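Local coordinates for protein transcriptional regulator, marR family, putative (Sulfolobus solfataricus, PDB 3F3X) that probably binds DNA as a dimeric MarR-family transcriptional regulator, controlling gene expression in an archaeon, at residues 24-28 / 114-118. Numbering follows the deposited sequence.
Sequences EFNNR and LVNEM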
ATOM      1  N   GLU A  24      -8.772  -0.527  -7.157  1.00 31.56           N
ATOM      2  CA  GLU A  24      -9.552   0.318  -8.051  1.00 32.36           C
ATOM      3  C   GLU A  24      -8.707   0.781  -9.227  1.00 30.74           C
ATOM      4  O   GLU A  24      -9.168   0.779 -10.371  1.00 29.88           O
ATOM      5  CB  GLU A  24     -10.104   1.527  -7.301  1.00 36.08           C
ATOM      6  CG  GLU A  24     -11.128   1.160  -6.246  1.00 43.29           C
ATOM      7  CD  GLU A  24     -12.266   2.153  -6.187  1.00 47.71           C
ATOM      8  OE1 GLU A  24     -12.897   2.389  -7.240  1.00 51.88           O
ATOM      9  OE2 GLU A  24     -12.534   2.694  -5.092  1.00 50.80           O
ATOM     10  N   PHE A  25      -7.466   1.162  -8.941  1.00 27.74           N
ATOM     11  CA  PHE A  25      -6.547   1.618  -9.982  1.00 27.87           C
ATOM     12  C   PHE A  25      -6.292   0.525 -11.012  1.00 28.18           C
ATOM     13  O   PHE A  25      -6.438   0.755 -12.214  1.00 27.14           O
ATOM     14  CB  PHE A  25      -5.211   2.053  -9.368  1.00 26.53           C
ATOM     15  CG  PHE A  25      -5.270   3.363  -8.632  1.00 27.82           C
ATOM     16  CD1 PHE A  25      -6.465   4.063  -8.515  1.00 28.05           C
ATOM     17  CD2 PHE A  25      -4.118   3.906  -8.068  1.00 28.57           C
ATOM     18  CE1 PHE A  25      -6.517   5.283  -7.839  1.00 29.13           C
ATOM     19  CE2 PHE A  25      -4.158   5.125  -7.390  1.00 32.08           C
ATOM     20  CZ  PHE A  25      -5.364   5.816  -7.279  1.00 29.83           C
ATOM     21  N   ASN A  26      -5.904  -0.661 -10.544  1.00 28.23           N
ATOM     22  CA  ASN A  26      -5.631  -1.773 -11.450  1.00 29.09           C
ATOM     23  C   ASN A  26      -6.875  -2.225 -12.215  1.00 29.79           C
ATOM     24  O   ASN A  26      -6.782  -2.622 -13.378  1.00 30.81           O
ATOM     25  CB  ASN A  26      -5.043  -2.969 -10.689  1.00 27.98           C
ATOM     26  CG  ASN A  26      -3.591  -2.754 -10.286  1.00 31.32           C
ATOM     27  OD1 ASN A  26      -2.878  -1.957 -10.893  1.00 31.10           O
ATOM     28  ND2 ASN A  26      -3.143  -3.483  -9.270  1.00 31.46           N
ATOM     29  N   ASN A  27      -8.036  -2.164 -11.562  1.00 29.92           N
ATOM     30  CA  ASN A  27      -9.282  -2.566 -12.200  1.00 31.66           C
ATOM     31  C   ASN A  27      -9.603  -1.613 -13.351  1.00 30.25           C
ATOM     32  O   ASN A  27      -9.863  -2.051 -14.475  1.00 30.94           O
ATOM     33  CB  ASN A  27     -10.442  -2.564 -11.206  1.00 33.21           C
ATOM     34  CG  ASN A  27     -11.753  -2.894 -11.871  1.00 37.36           C
ATOM     35  OD1 ASN A  27     -12.681  -2.081 -11.885  1.00 40.15           O
ATOM     36  ND2 ASN A  27     -11.836  -4.085 -12.445  1.00 37.72           N
ATOM     37  N   ARG A  28      -9.564  -0.315 -13.059  1.00 30.18           N
ATOM     38  CA  ARG A  28      -9.848   0.728 -14.032  1.00 30.75           C
ATOM     39  C   ARG A  28      -8.865   0.704 -15.205  1.00 30.09           C
ATOM     40  O   ARG A  28      -9.274   0.615 -16.363  1.00 28.63           O
ATOM     41  CB  ARG A  28      -9.769   2.094 -13.349  1.00 33.62           C
ATOM     42  CG  ARG A  28     -10.633   3.162 -13.959  1.00 40.00           C
ATOM     43  CD  ARG A  28     -12.072   2.998 -13.512  1.00 44.22           C
ATOM     44  NE  ARG A  28     -12.762   4.271 -13.646  1.00 48.27           N
ATOM     45  CZ  ARG A  28     -13.948   4.556 -13.127  1.00 49.79           C
ATOM     46  NH1 ARG A  28     -14.617   3.654 -12.420  1.00 50.65           N
ATOM     47  NH2 ARG A  28     -14.452   5.765 -13.309  1.00 52.75           N
ATOM     48  N   LEU A 114     -10.400   9.681 -11.733  1.00 27.90           N
ATOM     49  CA  LEU A 114     -10.837   8.703 -10.746  1.00 28.79           C
ATOM     50  C   LEU A 114     -10.542   9.213  -9.340  1.00 29.08           C
ATOM     51  O   LEU A 114     -11.409   9.203  -8.475  1.00 28.19           O
ATOM     52  CB  LEU A 114     -10.125   7.364 -10.958  1.00 29.71           C
ATOM     53  CG  LEU A 114     -10.514   6.251  -9.984  1.00 32.26           C
ATOM     54  CD1 LEU A 114     -12.013   5.998 -10.065  1.00 35.57           C
ATOM     55  CD2 LEU A 114      -9.743   4.985 -10.314  1.00 34.46           C
ATOM     56  N   VAL A 115      -9.314   9.667  -9.112  1.00 27.38           N
ATOM     57  CA  VAL A 115      -8.942  10.172  -7.794  1.00 28.62           C
ATOM     58  C   VAL A 115      -9.699  11.451  -7.469  1.00 29.85           C
ATOM     59  O   VAL A 115     -10.166  11.651  -6.345  1.00 28.45           O
ATOM     60  CB  VAL A 115      -7.430  10.434  -7.702  1.00 28.54           C
ATOM     61  CG1 VAL A 115      -7.097  11.049  -6.345  1.00 26.29           C
ATOM     62  CG2 VAL A 115      -6.680   9.116  -7.885  1.00 27.39           C
ATOM     63  N   ASN A 116      -9.815  12.323  -8.458  1.00 30.24           N
ATOM     64  CA  ASN A 116     -10.544  13.564  -8.253  1.00 34.95           C
ATOM     65  C   ASN A 116     -11.984  13.257  -7.861  1.00 35.40           C
ATOM     66  O   ASN A 116     -12.533  13.880  -6.960  1.00 35.24           O
ATOM     67  CB  ASN A 116     -10.534  14.392  -9.537  1.00 37.67           C
ATOM     68  CG  ASN A 116     -11.449  15.618  -9.466  1.00 42.60           C
ATOM     69  OD1 ASN A 116     -12.596  15.582  -9.923  1.00 46.82           O
ATOM     70  ND2 ASN A 116     -10.938  16.710  -8.903  1.00 46.59           N
ATOM     71  N   GLU A 117     -12.592  12.296  -8.548  1.00 36.54           N
ATOM     72  CA  GLU A 117     -13.988  11.933  -8.262  1.00 39.96           C
ATOM     73  C   GLU A 117     -14.148  11.444  -6.834  1.00 40.34           C
ATOM     74  O   GLU A 117     -15.035  11.854  -6.100  1.00 39.17           O
ATOM     75  CB  GLU A 117     -14.490  10.821  -9.191  1.00 42.72           C
ATOM     76  CG  GLU A 117     -14.035   9.412  -8.785  1.00 47.70           C
ATOM     77  CD  GLU A 117     -14.787   8.300  -9.485  1.00 50.96           C
ATOM     78  OE1 GLU A 117     -15.697   7.716  -8.855  1.00 53.49           O
ATOM     79  OE2 GLU A 117     -14.485   8.013 -10.664  1.00 51.13           O
ATOM     80  N   MET A 118     -13.246  10.567  -6.442  1.00 39.79           N
ATOM     81  CA  MET A 118     -13.311   9.987  -5.128  1.00 40.21           C
ATOM     82  C   MET A 118     -13.013  10.925  -3.990  1.00 39.38           C
ATOM     83  O   MET A 118     -13.717  10.891  -2.982  1.00 37.92           O
ATOM     84  CB  MET A 118     -12.384   8.786  -5.030  1.00 42.54           C
ATOM     85  CG  MET A 118     -12.672   7.671  -6.018  1.00 46.87           C
ATOM     86  SD  MET A 118     -11.689   6.206  -5.518  1.00 51.00           S
ATOM     87  CE  MET A 118      -9.970   6.684  -5.946  1.00 49.83           C
TER
HETATM   88  O   HOH W   1     -16.488   6.410 -12.200  1.00 45.07           O
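E117 OE2 meets R28 NH2 at 3.5 Å across the contact and accepts a hydrogen bond from a water at 3.0 Å. The oxygen stands well off the guanidinium plane, so the salt bridge is electrostatic without a directed N-H; the carboxylate and guanidinium planes are 68° apart. The same water also lies by R28 NH2, but too close in the model for that bond to be relied on. In this MarR-type winged-helix protein the pair sits at the solvent-exposed side of the junction where the long N-terminal helix 3-33 meets the end of helix 98-118. The local axes run at 132° and approach to 12.3 Å, a separation bridged by side chains. L114 does most of this: CD1 lies over the centre of one guanidinium face, 3.9 Å from R28 CZ, while CD2 reaches the edge of the F25 ring, near its plane. The bend of the R28 chain at chi2 (79°) helps bring the guanidinium over L114 CD1. Deeper in, F25 CZ packs on V115 CG2 at 3.6 Å. F25 and V115 also touch M11 and K7 of the second subunit, respectively, which places this junction beside the dimer interface, consistent with the dimerisation role of N- and C-terminal helices in MarR proteins. The E24 and M118 side chains run past one another in opposite senses, with E24 OE2 3.6 Å from M118 SD.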